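Local coordinates for putative polyketide cyclase SMa1630 (Sinorhizobium meliloti 1021, PDB 4U13), which is of unproven function but may act as a polyketide cyclase or related small-molecule enzyme of the SnoaL-like, NTF2-fold kind, at residues P7-M12 with G101-L106; F14-D17 with D23-S26; A79-R84 with L92-T97. One frame throughout, in Å; residues are numbered along the deposited sequence.

How the interactions relate
The three contacts show how an NTF2-like fold wraps a curved sheet round helices. Interactions 1 and 2, with centres about 10 Å apart, share helix 8-19: its first turn meets the start of strand 102-108 and the turn before it, and its later turns meet helix 22-26. The centre of interaction 3, which pairs strands 74-82 and 90-99 of the sheet, lies about 14 Å from that of interaction 1 and 15 Å from that of interaction 2. Along the chain, interaction 1 joins residues near both ends, and interactions 2 and 3 follow one another inside the loop it closes. Phe-14 of helix 8-19 packs on Tyr-94 and Phe-96 of strand 90-99, so helix and sheet share one hydrophobic interior.

Interaction 1 (P7-M12 with G101-L106); sequences PDIVNM and GRIARL
Ile-9 reaches out from the first turn of helix 8-19 and lays the longer branch of its side chain against the backbone of Gly-101 and the side chain of Ile-103. Its CG1 stands anti to the backbone N (chi1 -165°), which sends this branch outward from the helix toward the strand. The terminal CD1 meets the carbonyl oxygen of Gly-101 at 3.5 Å, and CG1 of Ile-9 lies 3.7 Å from the same oxygen, so two carbons of one branch rest on a single carbonyl. CG1 is also the atom that touches CG1 of Ile-103, at 4.1 Å. The two isoleucine chains cross obliquely there and meet through their middle carbons. In Ile-103 the CG1 branch takes the other common setting, beside the backbone N (chi1 -64°), and is thereby brought closer to the helix than the CB bond alone would suggest. Arg-102 offers its CA to Ile-9 while its side chain points away from the helix. Gly-101 has a positive phi of 65°, a conformation that glycine adopts readily and that suits the tight turn joining strands 90-99 and 102-108. The contact is thus apolar on the helix side, with its inner part buried and its turn end exposed. Ile-9 also packs on Ile-98 of strand 90-99, so the start of helix 8-19 straddles the end of this hairpin. Farther on, Ala-104 and Arg-105 of strand 102-108 both face Thr-97 in a classic beta bulge, where the strand turns its corner.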
loop_
_atom_site.group_PDB
_atom_site.type_symbol
_atom_site.label_atom_id
_atom_site.label_comp_id
_atom_site.label_asym_id
_atom_site.label_seq_id
_atom_site.Cartn_x
_atom_site.Cartn_y
_atom_site.Cartn_z
ATOM N N PRO A 7 -3.912 13.257 -5.625
ATOM C CA PRO A 7 -3.584 14.301 -4.633
ATOM C C PRO A 7 -2.978 13.675 -3.356
ATOM O O PRO A 7 -3.374 12.582 -2.946
ATOM C CB PRO A 7 -4.937 14.937 -4.296
ATOM C CG PRO A 7 -5.877 14.526 -5.360
ATOM C CD PRO A 7 -5.307 13.334 -6.090
ATOM N N ASP A 8 -2.033 14.347 -2.713
ATOM C CA ASP A 8 -1.401 13.763 -1.531
ATOM C C ASP A 8 -2.411 13.231 -0.513
ATOM O O ASP A 8 -2.198 12.197 0.095
ATOM C CB ASP A 8 -0.527 14.792 -0.830
ATOM C CG ASP A 8 0.759 15.027 -1.552
ATOM O OD1 ASP A 8 1.154 14.129 -2.321
ATOM O OD2 ASP A 8 1.373 16.098 -1.353
ATOM N N ILE A 9 -3.485 13.976 -0.306
ATOM C CA ILE A 9 -4.418 13.649 0.730
ATOM C C ILE A 9 -5.225 12.359 0.443
ATOM O O ILE A 9 -5.530 11.604 1.355
ATOM C CB ILE A 9 -5.339 14.837 1.047
ATOM C CG1 ILE A 9 -6.071 14.608 2.374
ATOM C CG2 ILE A 9 -6.333 15.050 -0.070
ATOM C CD1 ILE A 9 -5.140 14.579 3.571
ATOM N N VAL A 10 -5.577 12.119 -0.820
ATOM C CA VAL A 10 -6.262 10.914 -1.217
ATOM C C VAL A 10 -5.306 9.745 -1.000
ATOM O O VAL A 10 -5.668 8.660 -0.520
ATOM C CB VAL A 10 -6.672 10.997 -2.676
ATOM C CG1 VAL A 10 -7.141 9.643 -3.175
ATOM C CG2 VAL A 10 -7.768 12.036 -2.841
ATOM N N ASN A 11 -4.070 9.950 -1.352
ATOM C CA ASN A 11 -3.073 8.916 -1.118
ATOM C C ASN A 11 -2.878 8.525 0.363
ATOM O O ASN A 11 -2.611 7.356 0.700
ATOM C CB ASN A 11 -1.782 9.419 -1.661
ATOM C CG ASN A 11 -0.974 8.337 -2.241
ATOM O OD1 ASN A 11 -1.037 8.119 -3.453
ATOM N ND2 ASN A 11 -0.207 7.634 -1.394
HETATM N N MSE A 12 -3.008 9.517 1.234
HETATM C CA MSE A 12 -2.942 9.299 2.668
HETATM C C MSE A 12 -4.113 8.461 3.153
HETATM O O MSE A 12 -3.930 7.585 3.984
HETATM C CB MSE A 12 -2.915 10.674 3.323
HETATM C CG MSE A 12 -2.619 10.627 4.832
HETATM SE SE MSE A 12 -2.692 12.469 5.663
HETATM C CE MSE A 12 -1.331 13.328 4.469
ATOM N N GLY A 101 -6.825 20.966 1.904
ATOM C CA GLY A 101 -5.879 19.905 2.236
ATOM C C GLY A 101 -6.438 18.816 3.138
ATOM O O GLY A 101 -5.664 18.056 3.698
ATOM N N ARG A 102 -7.764 18.787 3.316
ATOM C CA ARG A 102 -8.468 17.716 4.009
ATOM C C ARG A 102 -9.586 17.194 3.147
ATOM O O ARG A 102 -9.935 17.758 2.136
ATOM C CB ARG A 102 -9.103 18.203 5.314
ATOM C CG ARG A 102 -8.134 18.706 6.369
ATOM C CD ARG A 102 -7.821 17.681 7.449
ATOM N NE ARG A 102 -6.451 17.845 7.933
ATOM C CZ ARG A 102 -6.047 17.711 9.197
ATOM N NH1 ARG A 102 -6.898 17.399 10.172
ATOM N NH2 ARG A 102 -4.762 17.888 9.481
ATOM N N ILE A 103 -10.186 16.106 3.575
ATOM C CA ILE A 103 -11.325 15.589 2.853
ATOM C C ILE A 103 -12.600 16.125 3.494
ATOM O O ILE A 103 -12.804 15.947 4.715
ATOM C CB ILE A 103 -11.261 14.049 2.831
ATOM C CG1 ILE A 103 -10.020 13.611 2.058
ATOM C CG2 ILE A 103 -12.504 13.420 2.224
ATOM C CD1 ILE A 103 -9.671 12.178 2.343
ATOM N N ALA A 104 -13.446 16.773 2.682
ATOM C CA ALA A 104 -14.734 17.288 3.163
ATOM C C ALA A 104 -15.819 16.307 2.904
ATOM O O ALA A 104 -16.815 16.299 3.606
ATOM C CB ALA A 104 -15.073 18.577 2.473
ATOM N N ARG A 105 -15.624 15.448 1.910
ATOM C CA ARG A 105 -16.646 14.475 1.573
ATOM C C ARG A 105 -16.072 13.289 0.801
ATOM O O ARG A 105 -15.159 13.433 0.011
ATOM C CB ARG A 105 -17.743 15.127 0.738
ATOM C CG ARG A 105 -18.926 14.205 0.504
ATOM C CD ARG A 105 -19.906 14.681 -0.570
ATOM N NE ARG A 105 -21.109 15.222 0.056
ATOM C CZ ARG A 105 -22.198 14.529 0.399
ATOM N NH1 ARG A 105 -23.206 15.173 0.994
ATOM N NH2 ARG A 105 -22.305 13.221 0.155
ATOM N N LEU A 106 -16.622 12.108 1.053
ATOM C CA LEU A 106 -16.241 10.917 0.344
ATOM C C LEU A 106 -17.491 10.116 0.105
ATOM O O LEU A 106 -18.096 9.720 1.047
ATOM C CB LEU A 106 -15.279 10.101 1.198
ATOM C CG LEU A 106 -15.042 8.690 0.659
ATOM C CD1 LEU A 106 -14.598 8.725 -0.784
ATOM C CD2 LEU A 106 -14.021 7.915 1.469
#

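Interaction 2 (F14-D17 with D23-S26); sequences FDAD and DALS
OD1 of Asp-17, a residue whose backbone N lies 4.4 Å from CD2 of Leu-25, accepts a hydrogen bond from Trp-52 NE1 and a weak one from Tyr-61 OH. Trp-52 is the main grip and Tyr-61 a weak second one, which probably helps to fix the rotation of this buried side chain. The meeting of the two helices, by contrast, is made by apolar groups, chiefly the methyls of Ala-16 and Ala-24, with Leu-25 beside them. The methyl CB of Ala-16 points at helix 22-26 and touches CB of Ala-24 at 3.9 Å. The same methyl sits 3.8 Å from the backbone N of Leu-25 and 4.2 Å from its CB. Leu-25 has CG anti to its own N (chi1 -160°), and its CD2 is directed to the backbone of Asp-17, the approach being long. This is the close packing of two consecutive helices joined by a short loop, alanine to alanine, in the N-terminal part of the SnoaL-like domain; the CA atoms of Ala-16 and Leu-25 are 5.5 Å apart. Helix 8-19 ends just beyond at Cys-19, which forms an interchain disulfide, while Phe-14 and Asp-17 lean on strand 62-71 and helix 22-26 leads into strand 29-30.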
loop_
_atom_site.group_PDB
_atom_site.type_symbol
_atom_site.label_atom_id
_atom_site.label_comp_id
_atom_site.label_asym_id
_atom_site.label_seq_id
_atom_site.Cartn_x
_atom_site.Cartn_y
_atom_site.Cartn_z
ATOM N N PHE A 14 -5.720 6.081 1.445
ATOM C CA PHE A 14 -5.541 4.675 1.083
ATOM C C PHE A 14 -4.386 4.019 1.790
ATOM O O PHE A 14 -4.446 2.826 2.066
ATOM C CB PHE A 14 -5.351 4.525 -0.422
ATOM C CG PHE A 14 -6.637 4.684 -1.179
ATOM C CD1 PHE A 14 -7.597 3.723 -1.092
ATOM C CD2 PHE A 14 -6.905 5.821 -1.902
ATOM C CE1 PHE A 14 -8.790 3.858 -1.772
ATOM C CE2 PHE A 14 -8.066 5.962 -2.589
ATOM C CZ PHE A 14 -9.042 4.983 -2.488
ATOM N N ASP A 15 -3.351 4.781 2.126
ATOM C CA ASP A 15 -2.169 4.228 2.873
ATOM C C ASP A 15 -2.568 3.845 4.292
ATOM O O ASP A 15 -2.166 2.776 4.854
ATOM C CB ASP A 15 -1.037 5.248 2.983
ATOM C CG ASP A 15 -0.240 5.433 1.656
ATOM O OD1 ASP A 15 -0.077 4.457 0.894
ATOM O OD2 ASP A 15 0.260 6.556 1.382
ATOM N N ALA A 16 -3.398 4.706 4.838
ATOM C CA ALA A 16 -3.898 4.522 6.189
ATOM C C ALA A 16 -4.960 3.443 6.287
ATOM O O ALA A 16 -4.931 2.642 7.209
ATOM C CB ALA A 16 -4.469 5.838 6.697
ATOM N N ASP A 17 -5.895 3.452 5.340
ATOM C CA ASP A 17 -6.851 2.390 5.200
ATOM C C ASP A 17 -6.095 1.066 5.118
ATOM O O ASP A 17 -6.305 0.137 5.847
ATOM C CB ASP A 17 -7.666 2.625 3.927
ATOM C CG ASP A 17 -8.824 1.662 3.768
ATOM O OD1 ASP A 17 -9.312 1.152 4.784
ATOM O OD2 ASP A 17 -9.298 1.450 2.621
ATOM N N ASP A 23 -4.734 6.742 13.579
ATOM C CA ASP A 23 -4.325 8.149 13.701
ATOM C C ASP A 23 -4.281 8.855 12.401
ATOM O O ASP A 23 -4.794 9.966 12.275
ATOM C CB ASP A 23 -2.944 8.268 14.315
ATOM C CG ASP A 23 -2.967 7.953 15.758
ATOM O OD1 ASP A 23 -3.805 8.543 16.473
ATOM O OD2 ASP A 23 -2.183 7.092 16.182
ATOM N N ALA A 24 -3.638 8.214 11.433
ATOM C CA ALA A 24 -3.417 8.846 10.147
ATOM C C ALA A 24 -4.773 9.052 9.480
ATOM O O ALA A 24 -5.088 10.132 8.948
ATOM C CB ALA A 24 -2.486 7.986 9.309
ATOM N N LEU A 25 -5.599 8.025 9.550
ATOM C CA LEU A 25 -6.967 8.086 9.018
ATOM C C LEU A 25 -7.796 9.218 9.644
ATOM O O LEU A 25 -8.458 9.936 8.948
ATOM C CB LEU A 25 -7.655 6.757 9.258
ATOM C CG LEU A 25 -8.893 6.333 8.461
ATOM C CD1 LEU A 25 -10.177 7.015 8.940
ATOM C CD2 LEU A 25 -8.720 6.471 6.961
ATOM N N SER A 26 -7.767 9.366 10.958
ATOM C CA SER A 26 -8.538 10.408 11.623
ATOM C C SER A 26 -8.102 11.811 11.172
ATOM O O SER A 26 -8.941 12.672 10.957
ATOM C CB SER A 26 -8.406 10.275 13.142
ATOM O OG SER A 26 -7.131 10.720 13.582
#

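Interaction 3 (A79-R84 with L92-T97); sequences AKVSGR and LTYSFT
Ala-79 and Leu-92 face each other as an antiparallel hydrogen-bonded pair, and the side chains that follow them splay out over one surface of the sheet. Ala-79 N donates to Leu-92 O at 2.7 Å, and Leu-92 N returns a bond to Ala-79 O at 2.9 Å. The short strand segments run at 120° to each other, a measure of their twist and coil, and the backbone ladder goes on from this pair as Val-81 bonds with Val-90. Tyr-94 has CG beside its backbone N and anti to the carbonyl carbon (chi1 -77°), a setting that leans the ring over the sheet face toward Ala-79 and Val-81. Its CE1 comes 4.1 Å from CB of Ala-79. Val-81 approaches the same ring at its edge, near the ring plane, with CG2 lying 4.2 Å from Tyr-94 OH. That methyl is the one anti to the carbonyl carbon of Val-81, and it is CG2, not CG1, that does the touching. CG2 also meets CD1 of Leu-92 at 3.9 Å, the leucine reaching out to the valine with this branch. One valine methyl thus fills the angle between the leucine and the tyrosine. The contact belongs to the hairpin of strands 74-82 and 90-99. On one flank Leu-92 and Tyr-94 pack on Ile-108 of strand 102-108, on the other Lys-80 forms a salt bridge with Glu-64 of strand 62-71, and Tyr-13 of helix 8-19 packs against Tyr-94.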
loop_
_atom_site.group_PDB
_atom_site.type_symbol
_atom_site.label_atom_id
_atom_site.label_comp_id
_atom_site.label_asym_id
_atom_site.label_seq_id
_atom_site.Cartn_x
_atom_site.Cartn_y
_atom_site.Cartn_z
ATOM N N ALA A 79 -11.484 1.748 -7.311
ATOM C CA ALA A 79 -10.690 0.877 -6.484
ATOM C C ALA A 79 -11.224 -0.543 -6.428
ATOM O O ALA A 79 -12.434 -0.779 -6.365
ATOM C CB ALA A 79 -10.529 1.489 -5.096
ATOM N N LYS A 80 -10.319 -1.508 -6.510
ATOM C CA LYS A 80 -10.727 -2.894 -6.434
ATOM C C LYS A 80 -10.806 -3.197 -4.960
ATOM O O LYS A 80 -9.875 -2.978 -4.208
ATOM C CB LYS A 80 -9.773 -3.830 -7.138
ATOM C CG LYS A 80 -10.380 -5.225 -7.277
ATOM C CD LYS A 80 -9.403 -6.238 -7.882
ATOM C CE LYS A 80 -8.388 -6.705 -6.854
ATOM N NZ LYS A 80 -7.119 -7.136 -7.505
ATOM N N VAL A 81 -11.965 -3.638 -4.541
ATOM C CA VAL A 81 -12.191 -4.005 -3.144
ATOM C C VAL A 81 -12.318 -5.515 -3.039
ATOM O O VAL A 81 -13.089 -6.135 -3.741
ATOM C CB VAL A 81 -13.448 -3.324 -2.600
ATOM C CG1 VAL A 81 -13.634 -3.685 -1.173
ATOM C CG2 VAL A 81 -13.276 -1.828 -2.793
ATOM N N SER A 82 -11.599 -6.091 -2.105
ATOM C CA SER A 82 -11.434 -7.506 -2.056
ATOM C C SER A 82 -11.595 -7.887 -0.596
ATOM O O SER A 82 -11.052 -7.206 0.271
ATOM C CB SER A 82 -9.996 -7.772 -2.532
ATOM O OG SER A 82 -9.799 -9.129 -2.816
ATOM N N GLY A 83 -12.292 -8.984 -0.304
ATOM C CA GLY A 83 -12.369 -9.472 1.102
ATOM C C GLY A 83 -13.422 -10.530 1.382
ATOM O O GLY A 83 -13.946 -11.158 0.458
ATOM N N ARG A 84 -13.712 -10.707 2.662
ATOM C CA ARG A 84 -14.695 -11.664 3.149
ATOM C C ARG A 84 -16.091 -10.977 3.153
ATOM O O ARG A 84 -16.552 -10.450 4.160
ATOM C CB ARG A 84 -14.297 -12.214 4.550
ATOM C CG ARG A 84 -15.233 -13.305 5.120
ATOM C CD ARG A 84 -15.035 -13.696 6.622
ATOM N NE ARG A 84 -14.885 -12.520 7.520
ATOM C CZ ARG A 84 -13.725 -11.901 7.822
ATOM N NH1 ARG A 84 -13.722 -10.830 8.622
ATOM N NH2 ARG A 84 -12.560 -12.337 7.329
ATOM N N LEU A 92 -15.153 -0.337 -7.254
ATOM C CA LEU A 92 -15.976 0.779 -6.769
ATOM C C LEU A 92 -15.343 2.106 -7.102
ATOM O O LEU A 92 -14.145 2.192 -7.263
ATOM C CB LEU A 92 -16.113 0.710 -5.227
ATOM C CG LEU A 92 -17.017 -0.396 -4.697
ATOM C CD1 LEU A 92 -16.918 -0.584 -3.184
ATOM C CD2 LEU A 92 -18.445 -0.068 -5.118
ATOM N N THR A 93 -16.173 3.138 -7.140
ATOM C CA THR A 93 -15.704 4.480 -7.328
ATOM C C THR A 93 -15.763 5.251 -6.036
ATOM O O THR A 93 -16.815 5.390 -5.436
ATOM C CB THR A 93 -16.510 5.227 -8.419
ATOM O OG1 THR A 93 -16.353 4.539 -9.668
ATOM C CG2 THR A 93 -15.979 6.677 -8.581
ATOM N N TYR A 94 -14.598 5.720 -5.618
ATOM C CA TYR A 94 -14.462 6.606 -4.465
ATOM C C TYR A 94 -14.385 8.076 -4.932
ATOM O O TYR A 94 -13.393 8.471 -5.550
ATOM C CB TYR A 94 -13.173 6.252 -3.704
ATOM C CG TYR A 94 -13.202 5.006 -2.809
ATOM C CD1 TYR A 94 -13.556 3.733 -3.316
ATOM C CD2 TYR A 94 -12.847 5.097 -1.462
ATOM C CE1 TYR A 94 -13.572 2.597 -2.504
ATOM C CE2 TYR A 94 -12.845 3.974 -0.635
ATOM C CZ TYR A 94 -13.202 2.721 -1.155
ATOM O OH TYR A 94 -13.179 1.618 -0.329
ATOM N N SER A 95 -15.410 8.870 -4.634
ATOM C CA SER A 95 -15.402 10.296 -4.989
ATOM C C SER A 95 -15.075 11.147 -3.816
ATOM O O SER A 95 -15.850 11.272 -2.908
ATOM C CB SER A 95 -16.764 10.755 -5.537
ATOM O OG SER A 95 -17.078 10.009 -6.694
ATOM N N PHE A 96 -13.932 11.774 -3.866
ATOM C CA PHE A 96 -13.443 12.554 -2.745
ATOM C C PHE A 96 -13.612 14.037 -3.045
ATOM O O PHE A 96 -13.267 14.486 -4.136
ATOM C CB PHE A 96 -11.944 12.349 -2.586
ATOM C CG PHE A 96 -11.516 10.974 -2.116
ATOM C CD1 PHE A 96 -11.328 9.924 -3.047
ATOM C CD2 PHE A 96 -11.168 10.746 -0.776
ATOM C CE1 PHE A 96 -10.875 8.670 -2.625
ATOM C CE2 PHE A 96 -10.684 9.517 -0.359
ATOM C CZ PHE A 96 -10.554 8.473 -1.280
ATOM N N THR A 97 -14.083 14.799 -2.069
ATOM C CA THR A 97 -14.077 16.249 -2.141
ATOM C C THR A 97 -13.116 16.767 -1.111
ATOM O O THR A 97 -13.200 16.435 0.070
ATOM C CB THR A 97 -15.464 16.842 -1.890
ATOM O OG1 THR A 97 -16.401 16.176 -2.754
ATOM C CG2 THR A 97 -15.483 18.316 -2.183
#